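Local coordinates for protein bvu-3222 (Bacteroides vulgatus ATCC 8482, PDB 3FYF) that is of unknown function but is probably periplasmic, belonging to the DUF4251 family and built around a curled antiparallel beta sheet, at residues N126-L138 with Q144-N156. Sequence-based numbering, arbitrary orientation.
Sequences NGIAVSATVSIVL and QASVTINPNFSGN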
ATOM      1  N   ASN B 126       2.835  25.795   5.548  1.00 74.52           N
ATOM      2  CA  ASN B 126       2.377  27.085   5.033  1.00 78.90           C
ATOM      3  C   ASN B 126       3.076  27.450   3.727  1.00 80.67           C
ATOM      4  O   ASN B 126       4.238  27.860   3.722  1.00 82.25           O
ATOM      5  CB  ASN B 126       2.544  28.190   6.081  1.00 79.75           C
ATOM      6  CG  ASN B 126       1.338  28.320   6.999  1.00 84.46           C
ATOM      7  OD1 ASN B 126       0.923  29.431   7.334  1.00 88.19           O
ATOM      8  ND2 ASN B 126       0.768  27.187   7.409  1.00 76.99           N
ATOM      9  N   GLY B 127       2.353  27.285   2.623  1.00 82.92           N
ATOM     10  CA  GLY B 127       2.910  27.495   1.292  1.00 85.57           C
ATOM     11  C   GLY B 127       2.542  28.825   0.670  1.00 87.04           C
ATOM     12  O   GLY B 127       1.869  29.651   1.294  1.00 88.50           O
ATOM     13  N   ILE B 128       2.991  29.028  -0.567  1.00 87.63           N
ATOM     14  CA  ILE B 128       2.696  30.249  -1.310  1.00 87.91           C
ATOM     15  C   ILE B 128       1.291  30.184  -1.919  1.00 88.93           C
ATOM     16  O   ILE B 128       0.431  31.005  -1.598  1.00 90.31           O
ATOM     17  CB  ILE B 128       3.787  30.566  -2.377  1.00 87.83           C
ATOM     18  CG1 ILE B 128       5.120  30.895  -1.694  1.00 85.06           C
ATOM     19  CG2 ILE B 128       3.350  31.720  -3.291  1.00 86.87           C
ATOM     20  CD1 ILE B 128       6.306  31.037  -2.642  1.00 88.88           C
ATOM     21  N   ALA B 129       1.053  29.200  -2.782  1.00 89.18           N
ATOM     22  CA  ALA B 129      -0.252  29.050  -3.412  1.00 88.86           C
ATOM     23  C   ALA B 129      -1.212  28.299  -2.493  1.00 88.60           C
ATOM     24  O   ALA B 129      -2.297  28.795  -2.176  1.00 91.59           O
ATOM     25  CB  ALA B 129      -0.121  28.348  -4.762  1.00 89.19           C
ATOM     26  N   VAL B 130      -0.802  27.109  -2.057  1.00 84.08           N
ATOM     27  CA  VAL B 130      -1.663  26.244  -1.248  1.00 79.45           C
ATOM     28  C   VAL B 130      -1.036  25.834   0.093  1.00 71.26           C
ATOM     29  O   VAL B 130       0.191  25.722   0.217  1.00 72.99           O
ATOM     30  CB  VAL B 130      -2.145  24.986  -2.045  1.00 82.71           C
ATOM     31  CG1 VAL B 130      -2.996  25.398  -3.248  1.00 87.57           C
ATOM     32  CG2 VAL B 130      -0.969  24.120  -2.499  1.00 83.79           C
ATOM     33  N   SER B 131      -1.902  25.632   1.085  1.00 62.92           N
ATOM     34  CA  SER B 131      -1.496  25.188   2.417  0.50 59.39           C
ATOM     35  C   SER B 131      -2.024  23.778   2.684  1.00 55.10           C
ATOM     36  O   SER B 131      -2.959  23.327   2.021  1.00 54.52           O
ATOM     37  CB  SER B 131      -2.014  26.158   3.480  0.50 58.49           C
ATOM     38  OG  SER B 131      -3.429  26.260   3.432  0.50 56.75           O
ATOM     39  N   ALA B 132      -1.432  23.085   3.658  1.00 51.67           N
ATOM     40  CA  ALA B 132      -1.840  21.708   3.970  1.00 49.09           C
ATOM     41  C   ALA B 132      -1.595  21.283   5.416  1.00 47.11           C
ATOM     42  O   ALA B 132      -0.672  21.755   6.070  1.00 45.29           O
ATOM     43  CB  ALA B 132      -1.160  20.713   3.010  1.00 47.92           C
ATOM     44  N   THR B 133      -2.447  20.393   5.909  1.00 45.11           N
ATOM     45  CA  THR B 133      -2.136  19.644   7.116  1.00 49.14           C
ATOM     46  C   THR B 133      -1.776  18.211   6.732  1.00 45.94           C
ATOM     47  O   THR B 133      -2.388  17.610   5.849  1.00 45.93           O
ATOM     48  CB  THR B 133      -3.267  19.669   8.158  1.00 48.90           C
ATOM     49  OG1 THR B 133      -4.505  19.284   7.549  1.00 54.04           O
ATOM     50  CG2 THR B 133      -3.400  21.066   8.761  1.00 51.64           C
ATOM     51  N   VAL B 134      -0.755  17.697   7.404  1.00 48.47           N
ATOM     52  CA  VAL B 134      -0.137  16.424   7.092  1.00 47.51           C
ATOM     53  C   VAL B 134      -0.271  15.513   8.303  1.00 48.30           C
ATOM     54  O   VAL B 134      -0.080  15.950   9.442  1.00 45.81           O
ATOM     55  CB  VAL B 134       1.370  16.613   6.757  1.00 49.56           C
ATOM     56  CG1 VAL B 134       2.015  15.299   6.391  1.00 39.23           C
ATOM     57  CG2 VAL B 134       1.564  17.621   5.623  1.00 48.20           C
ATOM     58  N   SER B 135      -0.618  14.254   8.050  1.00 46.29           N
ATOM     59  CA  SER B 135      -0.738  13.263   9.106  0.50 46.35           C
ATOM     60  C   SER B 135       0.035  11.995   8.742  1.00 45.24           C
ATOM     61  O   SER B 135      -0.292  11.317   7.770  1.00 42.31           O
ATOM     62  CB  SER B 135      -2.215  12.963   9.381  0.50 46.18           C
ATOM     63  OG  SER B 135      -2.375  12.243  10.585  0.50 50.69           O
ATOM     64  N   ILE B 136       1.076  11.703   9.519  1.00 43.94           N
ATOM     65  CA  ILE B 136       1.920  10.537   9.308  1.00 41.01           C
ATOM     66  C   ILE B 136       1.641   9.501  10.392  1.00 41.23           C
ATOM     67  O   ILE B 136       1.596   9.823  11.573  1.00 41.67           O
ATOM     68  CB  ILE B 136       3.444  10.895   9.310  1.00 45.74           C
ATOM     69  CG1 ILE B 136       3.781  11.890   8.193  1.00 40.72           C
ATOM     70  CG2 ILE B 136       4.311   9.628   9.185  1.00 41.27           C
ATOM     71  CD1 ILE B 136       5.195  12.498   8.273  1.00 36.04           C
ATOM     72  N   VAL B 137       1.439   8.257   9.975  1.00 37.30           N
ATOM     73  CA  VAL B 137       1.387   7.141  10.904  1.00 34.25           C
ATOM     74  C   VAL B 137       2.571   6.250  10.553  1.00 36.46           C
ATOM     75  O   VAL B 137       2.660   5.772   9.424  1.00 35.35           O
ATOM     76  CB  VAL B 137       0.069   6.345  10.773  1.00 32.73           C
ATOM     77  CG1 VAL B 137       0.058   5.185  11.754  1.00 33.66           C
ATOM     78  CG2 VAL B 137      -1.164   7.273  10.996  1.00 37.14           C
ATOM     79  N   LEU B 138       3.476   6.052  11.511  1.00 38.80           N
ATOM     80  CA  LEU B 138       4.619   5.143  11.358  1.00 40.74           C
ATOM     81  C   LEU B 138       4.345   3.826  12.088  1.00 41.80           C
ATOM     82  O   LEU B 138       4.043   3.825  13.278  1.00 38.82           O
ATOM     83  CB  LEU B 138       5.901   5.801  11.896  1.00 40.87           C
ATOM     84  CG  LEU B 138       7.179   4.994  12.171  1.00 42.52           C
ATOM     85  CD1 LEU B 138       7.830   4.511  10.884  1.00 36.01           C
ATOM     86  CD2 LEU B 138       8.162   5.844  12.953  1.00 40.86           C
ATOM     87  N   GLN B 144       8.014   1.685   7.850  1.00 43.95           N
ATOM     88  CA  GLN B 144       6.893   1.739   6.930  1.00 44.14           C
ATOM     89  C   GLN B 144       5.871   2.736   7.457  1.00 42.18           C
ATOM     90  O   GLN B 144       5.442   2.664   8.610  1.00 36.89           O
ATOM     91  CB  GLN B 144       6.297   0.345   6.752  1.00 41.79           C
ATOM     92  CG  GLN B 144       7.280  -0.618   6.110  1.00 45.84           C
ATOM     93  CD  GLN B 144       6.850  -2.058   6.212  1.00 47.70           C
ATOM     94  OE1 GLN B 144       5.658  -2.361   6.288  1.00 44.56           O
ATOM     95  NE2 GLN B 144       7.825  -2.963   6.205  1.00 39.60           N
ATOM     96  N   ALA B 145       5.516   3.702   6.624  1.00 42.08           N
ATOM     97  CA  ALA B 145       4.666   4.782   7.096  1.00 37.72           C
ATOM     98  C   ALA B 145       3.702   5.266   6.035  1.00 39.89           C
ATOM     99  O   ALA B 145       3.975   5.155   4.840  1.00 34.81           O
ATOM    100  CB  ALA B 145       5.514   5.937   7.633  1.00 39.62           C
ATOM    101  N   SER B 146       2.575   5.798   6.507  1.00 38.21           N
ATOM    102  CA  SER B 146       1.514   6.338   5.675  1.00 39.65           C
ATOM    103  C   SER B 146       1.345   7.835   5.953  1.00 40.79           C
ATOM    104  O   SER B 146       1.230   8.248   7.108  1.00 44.17           O
ATOM    105  CB  SER B 146       0.208   5.631   6.009  1.00 38.67           C
ATOM    106  OG  SER B 146      -0.737   5.835   4.979  1.00 50.29           O
ATOM    107  N   VAL B 147       1.310   8.638   4.898  1.00 41.12           N
ATOM    108  CA  VAL B 147       1.193  10.097   5.024  1.00 42.65           C
ATOM    109  C   VAL B 147      -0.091  10.568   4.366  1.00 43.89           C
ATOM    110  O   VAL B 147      -0.229  10.438   3.159  1.00 42.05           O
ATOM    111  CB  VAL B 147       2.356  10.830   4.314  1.00 46.00           C
ATOM    112  CG1 VAL B 147       2.269  12.318   4.551  1.00 50.27           C
ATOM    113  CG2 VAL B 147       3.673  10.336   4.801  1.00 53.61           C
ATOM    114  N   THR B 148      -1.020  11.124   5.141  1.00 41.78           N
ATOM    115  CA  THR B 148      -2.259  11.658   4.569  1.00 38.59           C
ATOM    116  C   THR B 148      -2.194  13.194   4.509  1.00 42.22           C
ATOM    117  O   THR B 148      -1.890  13.854   5.503  1.00 42.00           O
ATOM    118  CB  THR B 148      -3.515  11.159   5.337  1.00 40.79           C
ATOM    119  OG1 THR B 148      -3.539   9.725   5.349  1.00 44.51           O
ATOM    120  CG2 THR B 148      -4.794  11.638   4.681  1.00 44.24           C
ATOM    121  N   ILE B 149      -2.472  13.740   3.326  1.00 42.81           N
ATOM    122  CA  ILE B 149      -2.389  15.172   3.061  1.00 48.53           C
ATOM    123  C   ILE B 149      -3.778  15.793   2.828  1.00 43.80           C
ATOM    124  O   ILE B 149      -4.556  15.319   2.001  1.00 43.20           O
ATOM    125  CB  ILE B 149      -1.447  15.450   1.857  1.00 47.69           C
ATOM    126  CG1 ILE B 149      -0.035  14.934   2.162  1.00 52.32           C
ATOM    127  CG2 ILE B 149      -1.402  16.942   1.520  1.00 46.09           C
ATOM    128  CD1 ILE B 149       0.665  14.319   0.964  1.00 52.26           C
ATOM    129  N   ASN B 150      -4.066  16.852   3.576  1.00 46.10           N
ATOM    130  CA  ASN B 150      -5.301  17.626   3.452  1.00 44.60           C
ATOM    131  C   ASN B 150      -5.003  19.074   2.981  1.00 42.67           C
ATOM    132  O   ASN B 150      -4.637  19.920   3.790  1.00 45.18           O
ATOM    133  CB  ASN B 150      -6.019  17.613   4.812  1.00 43.70           C
ATOM    134  CG  ASN B 150      -7.333  18.393   4.818  1.00 48.02           C
ATOM    135  OD1 ASN B 150      -7.661  19.125   3.883  1.00 46.60           O
ATOM    136  ND2 ASN B 150      -8.093  18.230   5.893  1.00 44.28           N
ATOM    137  N   PRO B 151      -5.164  19.358   1.675  1.00 48.11           N
ATOM    138  CA  PRO B 151      -4.875  20.700   1.160  1.00 48.72           C
ATOM    139  C   PRO B 151      -6.024  21.712   1.306  1.00 45.33           C
ATOM    140  O   PRO B 151      -7.174  21.397   1.017  1.00 45.51           O
ATOM    141  CB  PRO B 151      -4.565  20.443  -0.315  1.00 46.84           C
ATOM    142  CG  PRO B 151      -5.377  19.254  -0.666  1.00 50.39           C
ATOM    143  CD  PRO B 151      -5.580  18.442   0.597  1.00 50.03           C
ATOM    144  N   ASN B 152      -5.687  22.918   1.763  1.00 52.59           N
ATOM    145  CA  ASN B 152      -6.633  24.042   1.875  1.00 51.31           C
ATOM    146  C   ASN B 152      -7.945  23.699   2.577  1.00 48.76           C
ATOM    147  O   ASN B 152      -9.017  24.084   2.110  1.00 44.16           O
ATOM    148  CB  ASN B 152      -6.916  24.641   0.495  1.00 52.69           C
ATOM    149  CG  ASN B 152      -5.652  24.885  -0.302  1.00 60.24           C
ATOM    150  OD1 ASN B 152      -4.761  25.627   0.121  1.00 59.13           O
ATOM    151  ND2 ASN B 152      -5.565  24.253  -1.462  1.00 65.77           N
ATOM    152  N   PHE B 153      -7.843  22.927   3.664  1.00 52.64           N
ATOM    153  CA  PHE B 153      -8.985  22.517   4.506  1.00 51.90           C
ATOM    154  C   PHE B 153     -10.117  21.793   3.760  1.00 51.90           C
ATOM    155  O   PHE B 153     -11.219  21.668   4.291  1.00 53.58           O
ATOM    156  CB  PHE B 153      -9.564  23.723   5.278  1.00 52.75           C
ATOM    157  CG  PHE B 153      -8.540  24.521   6.041  1.00 49.27           C
ATOM    158  CD1 PHE B 153      -8.155  24.137   7.321  1.00 49.52           C
ATOM    159  CD2 PHE B 153      -7.977  25.672   5.488  1.00 51.05           C
ATOM    160  CE1 PHE B 153      -7.220  24.875   8.038  1.00 55.39           C
ATOM    161  CE2 PHE B 153      -7.039  26.418   6.192  1.00 51.90           C
ATOM    162  CZ  PHE B 153      -6.660  26.022   7.472  1.00 57.62           C
ATOM    163  N   SER B 154      -9.847  21.319   2.542  1.00 49.00           N
ATOM    164  CA  SER B 154     -10.892  20.765   1.675  1.00 49.09           C
ATOM    165  C   SER B 154     -11.318  19.355   2.072  1.00 50.54           C
ATOM    166  O   SER B 154     -12.421  18.918   1.729  1.00 47.30           O
ATOM    167  CB  SER B 154     -10.445  20.789   0.206  1.00 54.72           C
ATOM    168  OG  SER B 154      -9.252  20.048   0.010  1.00 51.56           O
ATOM    169  N   GLY B 155     -10.448  18.668   2.812  1.00 49.26           N
ATOM    170  CA  GLY B 155     -10.641  17.272   3.190  1.00 48.68           C
ATOM    171  C   GLY B 155      -9.389  16.466   2.871  1.00 57.19           C
ATOM    172  O   GLY B 155      -8.535  16.918   2.095  1.00 54.55           O
ATOM    173  N   ASN B 156      -9.264  15.287   3.485  1.00 56.35           N
ATOM    174  CA  ASN B 156      -8.218  14.332   3.118  1.00 56.20           C
ATOM    175  C   ASN B 156      -8.384  13.905   1.668  1.00 55.59           C
ATOM    176  O   ASN B 156      -9.447  13.426   1.263  1.00 55.84           O
ATOM    177  CB  ASN B 156      -8.248  13.111   4.031  1.00 56.63           C
ATOM    178  CG  ASN B 156      -7.638  13.386   5.392  1.00 67.63           C
ATOM    179  OD1 ASN B 156      -6.805  14.287   5.550  1.00 63.69           O
ATOM    180  ND2 ASN B 156      -8.025  12.588   6.381  1.00 70.05           N
TER
HETATM  181  O   HOH W   1      -1.630   8.653   7.302  1.00 43.26           O
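Leu138 and Ala145 form the pair nearest the connecting loop of an antiparallel beta hairpin, strands 132-138 and 144-151, within the curled sheet of this DUF4251 protein; CD1 of Leu138 lies 4.2 Å from CB of Ala145. Ser146 and Val137 exchange backbone hydrogen bonds as the next pair, and Ser146 OG hydrogen-bonds to Asn161 OD1 on strand 158-166. Val147 enters the apolar face shared with Val134, Ile136 and Ile149: its CG1, anti to the backbone N (chi1 -176°), meets Val134 CG1 at 3.5 Å, while CG2 rests alongside Ile136 CG1 at 3.7 Å. Leu50 of strand 48-52 also packs on Val147. On the other face, a water bridges Thr148 OG1 (2.9 Å) and Ser135 O. Ile149 CG2 touches Ala132 CB. Asn150 pairs with Thr133 through two backbone bonds, and its CB lies 3.5 Å from Thr133 OG1; its OD1 accepts from Gly155 N, which sits above the carbonyl plane. An alanine here is likely to leave Gly155 N without this acceptor, giving the turn more freedom. Pro151 opens a type I' turn, its O taking both N and OG of Ser154. Beyond the last bridge, Ala132 with Pro151, Asn152 in the turn still bonds to Ser131: its N donates to Ser131 O, and its OD1 receives Ser131 N at 3.0 Å, 161° at the hydrogen.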